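Local atomic coordinates of serine-pyruvate aminotransferase (agxt) (Sulfolobus solfataricus, PDB entry 3ZRP), a protein that probably transfers amino groups between serine and pyruvate, and perhaps from alanine to glyoxylate, with pyridoxal 5'-phosphate as cofactor. Residues 134-137 and 142-145; 148-153 and 160-165. All coordinates share one frame; numbering follows the deposited sequence. Where two conformers were deposited one is given.

Contact 1 (134-137 and 142-145)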
loop_
_atom_site.group_PDB
_atom_site.type_symbol
_atom_site.label_atom_id
_atom_site.label_comp_id
_atom_site.label_asym_id
_atom_site.label_seq_id
_atom_site.Cartn_x
_atom_site.Cartn_y
_atom_site.Cartn_z
ATOM N N THR A 134 -14.970 -11.843 -12.603
ATOM C CA THR A 134 -15.320 -10.868 -11.557
ATOM C C THR A 134 -16.540 -11.372 -10.820
ATOM O O THR A 134 -17.620 -11.516 -11.445
ATOM C CB THR A 134 -15.671 -9.502 -12.176
ATOM O OG1 THR A 134 -14.666 -9.148 -13.128
ATOM C CG2 THR A 134 -15.793 -8.397 -11.093
ATOM N N HIS A 135 -16.420 -11.589 -9.501
ATOM C CA HIS A 135 -17.579 -12.109 -8.745
ATOM C C HIS A 135 -18.736 -11.095 -8.723
ATOM O O HIS A 135 -19.867 -11.402 -9.129
ATOM C CB HIS A 135 -17.187 -12.571 -7.355
ATOM C CG HIS A 135 -18.194 -13.472 -6.714
ATOM N ND1 HIS A 135 -17.956 -14.114 -5.519
ATOM C CD2 HIS A 135 -19.416 -13.897 -7.140
ATOM C CE1 HIS A 135 -18.998 -14.874 -5.219
ATOM N NE2 HIS A 135 -19.899 -14.755 -6.184
ATOM N N VAL A 136 -18.450 -9.867 -8.284
ATOM C CA VAL A 136 -19.435 -8.793 -8.380
ATOM C C VAL A 136 -18.788 -7.631 -9.113
ATOM O O VAL A 136 -17.762 -7.141 -8.671
ATOM C CB VAL A 136 -19.903 -8.347 -6.975
ATOM C CG1 VAL A 136 -20.713 -7.038 -7.052
ATOM C CG2 VAL A 136 -20.701 -9.466 -6.283
ATOM N N GLU A 137 -19.372 -7.247 -10.247
ATOM C CA GLU A 137 -18.974 -6.078 -11.007
ATOM C C GLU A 137 -19.578 -4.814 -10.397
ATOM O O GLU A 137 -20.758 -4.495 -10.581
ATOM C CB GLU A 137 -19.382 -6.231 -12.485
ATOM C CG GLU A 137 -19.117 -5.027 -13.362
ATOM C CD GLU A 137 -17.678 -4.545 -13.284
ATOM O OE1 GLU A 137 -16.752 -5.333 -13.609
ATOM O OE2 GLU A 137 -17.481 -3.363 -12.918
ATOM N N VAL A 142 -23.728 -6.258 -10.786
ATOM C CA VAL A 142 -24.037 -7.547 -11.401
ATOM C C VAL A 142 -23.111 -8.642 -10.872
ATOM O O VAL A 142 -21.881 -8.509 -10.929
ATOM C CB VAL A 142 -23.929 -7.431 -12.941
ATOM C CG1 VAL A 142 -23.918 -8.787 -13.605
ATOM C CG2 VAL A 142 -25.079 -6.585 -13.490
ATOM N N ARG A 143 -23.696 -9.711 -10.335
ATOM C CA ARG A 143 -22.943 -10.839 -9.788
ATOM C C ARG A 143 -22.884 -11.956 -10.841
ATOM O O ARG A 143 -23.920 -12.402 -11.353
ATOM C CB ARG A 143 -23.602 -11.390 -8.532
ATOM C CG ARG A 143 -22.886 -12.585 -7.864
ATOM C CD ARG A 143 -23.664 -13.150 -6.654
ATOM N NE ARG A 143 -25.038 -13.400 -7.061
ATOM C CZ ARG A 143 -26.125 -12.835 -6.547
ATOM N NH1 ARG A 143 -26.053 -12.005 -5.508
ATOM N NH2 ARG A 143 -27.306 -13.122 -7.090
ATOM N N GLU A 144 -21.670 -12.392 -11.157
ATOM C CA GLU A 144 -21.439 -13.468 -12.107
ATOM C C GLU A 144 -21.658 -14.771 -11.339
ATOM O O GLU A 144 -21.219 -14.873 -10.189
ATOM C CB GLU A 144 -19.981 -13.393 -12.609
ATOM C CG GLU A 144 -19.568 -14.487 -13.633
ATOM C CD GLU A 144 -20.189 -14.340 -15.015
ATOM O OE1 GLU A 144 -20.680 -13.286 -15.411
ATOM O OE2 GLU A 144 -20.206 -15.332 -15.759
ATOM N N PRO A 145 -22.334 -15.775 -11.963
ATOM C CA PRO A 145 -22.485 -17.102 -11.336
ATOM C C PRO A 145 -21.209 -17.931 -11.453
ATOM O O PRO A 145 -21.101 -18.855 -12.277
ATOM C CB PRO A 145 -23.636 -17.754 -12.125
ATOM C CG PRO A 145 -23.628 -17.083 -13.452
ATOM C CD PRO A 145 -23.099 -15.661 -13.217
HETATM O O HOH W 1 -19.574 -9.767 -12.556
HETATM O O HOH W 2 -22.083 -16.036 -7.809
#
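Val136 and Arg143 face each other as the non-hydrogen-bonded pair of a short antiparallel β-hairpin, strands 136-137 and 142-143, at the edge of the cofactor pocket. Three backbone bonds close it. Glu137 N donates to Val142 O at 2.9 Å, and one residue past the bridge Glu144 N reaches His135 O at 2.9 Å. Val142 N to Glu137 O is weak. His135 O also takes a CA-H...O contact from Arg143.

Among the side chains, Arg143 sets CG anti to its backbone N (chi1 -180°) and stays extended as far as the bend at chi3, which carries its methylenes alongside His135, both pointing the same way. CG lies 3.8 Å from His135 CD2, oblique to a ring turned 76° from the guanidinium. Val136 CG2 also touches the Arg143 methylenes, its side chain crossing theirs at a slant, and Val136 touches the cofactor as well. The guanidinium itself leaves the hairpin for a salt bridge with Glu171 and a bond to Glu295 O. Glu137 likewise turns its carboxylate elsewhere, to Ser139 and the backbone N atoms of Phe88 and Gly89.

Two waters bridge the segments: one donates to Thr134 O and Val142 O, while the other joins His135 NE2, 3.0 Å away, to Glu144 O.

Contact 2 (148-153 and 160-165). With PLP (pyridoxal-5'-phosphate), chain C.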
loop_
_atom_site.group_PDB
_atom_site.type_symbol
_atom_site.label_atom_id
_atom_site.label_comp_id
_atom_site.label_asym_id
_atom_site.label_seq_id
_atom_site.Cartn_x
_atom_site.Cartn_y
_atom_site.Cartn_z
ATOM N N ASP A 148 -21.223 -21.878 -11.278
ATOM C CA ASP A 148 -21.709 -22.414 -12.561
ATOM C C ASP A 148 -20.707 -22.269 -13.715
ATOM O O ASP A 148 -20.529 -23.203 -14.507
ATOM C CB ASP A 148 -23.025 -21.759 -12.950
ATOM C CG ASP A 148 -24.170 -22.123 -12.007
ATOM O OD1 ASP A 148 -24.030 -23.036 -11.163
ATOM O OD2 ASP A 148 -25.220 -21.472 -12.124
ATOM N N VAL A 149 -20.058 -21.106 -13.814
ATOM C CA VAL A 149 -18.988 -20.911 -14.814
ATOM C C VAL A 149 -17.839 -21.897 -14.615
ATOM O O VAL A 149 -17.399 -22.548 -15.572
ATOM C CB VAL A 149 -18.428 -19.460 -14.808
ATOM C CG1 VAL A 149 -17.237 -19.347 -15.761
ATOM C CG2 VAL A 149 -19.500 -18.475 -15.186
ATOM N N ILE A 150 -17.364 -22.027 -13.380
ATOM C CA ILE A 150 -16.216 -22.884 -13.095
ATOM C C ILE A 150 -16.549 -24.375 -13.303
ATOM O O ILE A 150 -15.725 -25.142 -13.809
ATOM C CB ILE A 150 -15.664 -22.606 -11.680
ATOM C CG1 ILE A 150 -15.022 -21.212 -11.661
ATOM C CG2 ILE A 150 -14.653 -23.674 -11.250
ATOM C CD1 ILE A 150 -14.609 -20.763 -10.280
ATOM N N ASN A 151 -17.758 -24.774 -12.913
ATOM C CA ASN A 151 -18.221 -26.145 -13.147
ATOM C C ASN A 151 -18.048 -26.535 -14.612
ATOM O O ASN A 151 -17.617 -27.649 -14.913
ATOM C CB ASN A 151 -19.683 -26.328 -12.697
ATOM C CG ASN A 151 -20.233 -27.733 -12.992
ATOM O OD1 ASN A 151 -20.032 -28.671 -12.219
ATOM N ND2 ASN A 151 -20.951 -27.864 -14.105
ATOM N N LYS A 152 -18.361 -25.607 -15.514
ATOM C CA LYS A 152 -18.254 -25.858 -16.940
ATOM C C LYS A 152 -16.813 -25.836 -17.441
ATOM O O LYS A 152 -16.438 -26.667 -18.267
ATOM C CB LYS A 152 -19.106 -24.872 -17.738
ATOM C CG LYS A 152 -20.625 -25.084 -17.560
ATOM C CD LYS A 152 -21.403 -24.284 -18.590
ATOM C CE LYS A 152 -22.917 -24.433 -18.402
ATOM N NZ LYS A 152 -23.340 -25.852 -18.574
ATOM N N ILE A 153 -16.003 -24.899 -16.939
ATOM C CA ILE A 153 -14.683 -24.659 -17.549
ATOM C C ILE A 153 -13.495 -25.303 -16.874
ATOM O O ILE A 153 -12.426 -25.377 -17.492
ATOM C CB ILE A 153 -14.398 -23.143 -17.761
ATOM C CG1 ILE A 153 -14.098 -22.443 -16.425
ATOM C CG2 ILE A 153 -15.554 -22.500 -18.526
ATOM C CD1 ILE A 153 -13.719 -20.959 -16.575
ATOM N N ILE A 160 -7.741 -20.582 -12.789
ATOM C CA ILE A 160 -8.918 -19.698 -12.696
ATOM C C ILE A 160 -8.736 -18.715 -11.533
ATOM O O ILE A 160 -8.436 -19.123 -10.411
ATOM C CB ILE A 160 -10.227 -20.527 -12.526
ATOM C CG1 ILE A 160 -10.425 -21.475 -13.733
ATOM C CG2 ILE A 160 -11.471 -19.631 -12.458
ATOM C CD1 ILE A 160 -11.509 -22.518 -13.467
ATOM N N VAL A 161 -8.880 -17.429 -11.849
ATOM C CA VAL A 161 -8.772 -16.366 -10.864
ATOM C C VAL A 161 -10.102 -15.619 -10.778
ATOM O O VAL A 161 -10.779 -15.391 -11.804
ATOM C CB VAL A 161 -7.561 -15.404 -11.138
ATOM C CG1 VAL A 161 -6.270 -16.208 -11.376
ATOM C CG2 VAL A 161 -7.828 -14.451 -12.307
ATOM N N VAL A 162 -10.485 -15.253 -9.559
ATOM C CA VAL A 162 -11.749 -14.524 -9.352
ATOM C C VAL A 162 -11.473 -13.264 -8.564
ATOM O O VAL A 162 -10.889 -13.323 -7.488
ATOM C CB VAL A 162 -12.790 -15.359 -8.572
ATOM C CG1 VAL A 162 -14.104 -14.588 -8.409
ATOM C CG2 VAL A 162 -13.032 -16.755 -9.258
ATOM N N ASP A 163 -11.849 -12.120 -9.136
ATOM C CA ASP A 163 -11.832 -10.861 -8.425
ATOM C C ASP A 163 -13.087 -10.796 -7.545
ATOM O O ASP A 163 -14.196 -10.571 -8.055
ATOM C CB ASP A 163 -11.799 -9.725 -9.456
ATOM C CG ASP A 163 -12.136 -8.341 -8.866
ATOM O OD1 ASP A 163 -12.257 -8.139 -7.645
ATOM O OD2 ASP A 163 -12.315 -7.426 -9.680
ATOM N N GLY A 164 -12.899 -11.045 -6.241
ATOM C CA GLY A 164 -13.939 -10.892 -5.222
ATOM C C GLY A 164 -13.811 -9.653 -4.349
ATOM O O GLY A 164 -14.238 -9.653 -3.200
ATOM N N VAL A 165 -13.268 -8.568 -4.911
ATOM C CA VAL A 165 -13.135 -7.328 -4.168
ATOM C C VAL A 165 -14.489 -6.842 -3.574
ATOM O O VAL A 165 -14.529 -6.416 -2.410
ATOM C CB VAL A 165 -12.472 -6.223 -5.028
ATOM C CG1 VAL A 165 -12.447 -4.876 -4.295
ATOM C CG2 VAL A 165 -11.019 -6.605 -5.375
HETATM N N1 PLP C . -12.394 -4.928 -8.464
HETATM C C2 PLP C . -13.640 -4.536 -8.032
HETATM C C2A PLP C . -14.823 -5.417 -8.335
HETATM C C3 PLP C . -13.805 -3.339 -7.299
HETATM O O3 PLP C . -14.917 -3.024 -6.885
HETATM C C4 PLP C . -12.698 -2.535 -7.001
HETATM C C4A PLP C . -12.906 -1.263 -6.172
HETATM C C5 PLP C . -11.442 -2.959 -7.484
HETATM C C6 PLP C . -11.288 -4.169 -8.192
HETATM C C5A PLP C . -10.179 -2.183 -7.250
HETATM O O4P PLP C . -9.761 -2.153 -5.883
HETATM P P PLP C . -8.786 -1.048 -5.299
HETATM O O1P PLP C . -8.681 -1.464 -3.866
HETATM O O2P PLP C . -9.551 0.215 -5.515
HETATM O O3P PLP C . -7.553 -1.195 -6.120
#
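The helix and second strand of a beta-alpha-beta crossover in the large α/β domain form this contact: after strand 128-134, the first of the unit, helix 146-153 packs on strand 157-163 of the seven-stranded mixed sheet, and the strand runs on into the cofactor site. The axes of 148-153 and 160-163 lie 11.0 Å apart and are nearly antiparallel, at 171°.

Only aliphatic groups meet between the two. Ile160 packs against the helix with both branches. Its CG2 sits 4.0 Å from Ile150 CG1, and its CD1 comes within 3.9 Å of Ile153 CG1 and also touches Ile150 CG2, so the Ile160 tip lies against both helix isoleucines. Ile153 achieves this by placing CG1 between its backbone N and carbonyl carbon (chi1 73°). Farther along the strand, Ile150 CD1 just meets Val162 CG2 at 4.4 Å. Val123 of helix 116-125 touches Ile153, and Val180 adds to the packing round Ile150.

Beyond this apolar layer the strand end serves the pyridoxal 5'-phosphate. Asp163 OD2 lies 2.8 Å from the pyridine N1, a short polar approach consistent with a protonated ring nitrogen. Its other oxygen, OD1, closes an Asx turn: Val165 N donates to it at 2.9 Å, nearly along the C-O axis, which helps fix the carboxylate's rotation. Val165 then lies over the ring, with CG1 3.6 Å from C4 and CG2 3.7 Å from C6. An aspartate at the pyridine nitrogen and an aliphatic side chain on one ring face are typical of the fold-type I aminotransferase cofactor site.

In the fold
Contacts 1 and 2 follow each other in the chain, with strand 142-143 leading into helix 146-153, and their centres are 10 Å apart. They also meet directly. His135 N probably donates to Asp163 O at 2.8 Å, joining the start of the hairpin to the end of strand 157-163, and His135 CB packs on Val162 CG1 at 3.8 Å. Thr134 CG2 lies 3.9 Å from Asp163 OD2, the oxygen that faces the pyridine nitrogen. Both contacts border one pocket: Val136 comes from contact 1, Asp163 and Val165 from contact 2. Thr138, in the hairpin turn, bonds the same cofactor, and Tyr240 and Thr243 of the second subunit also bond it.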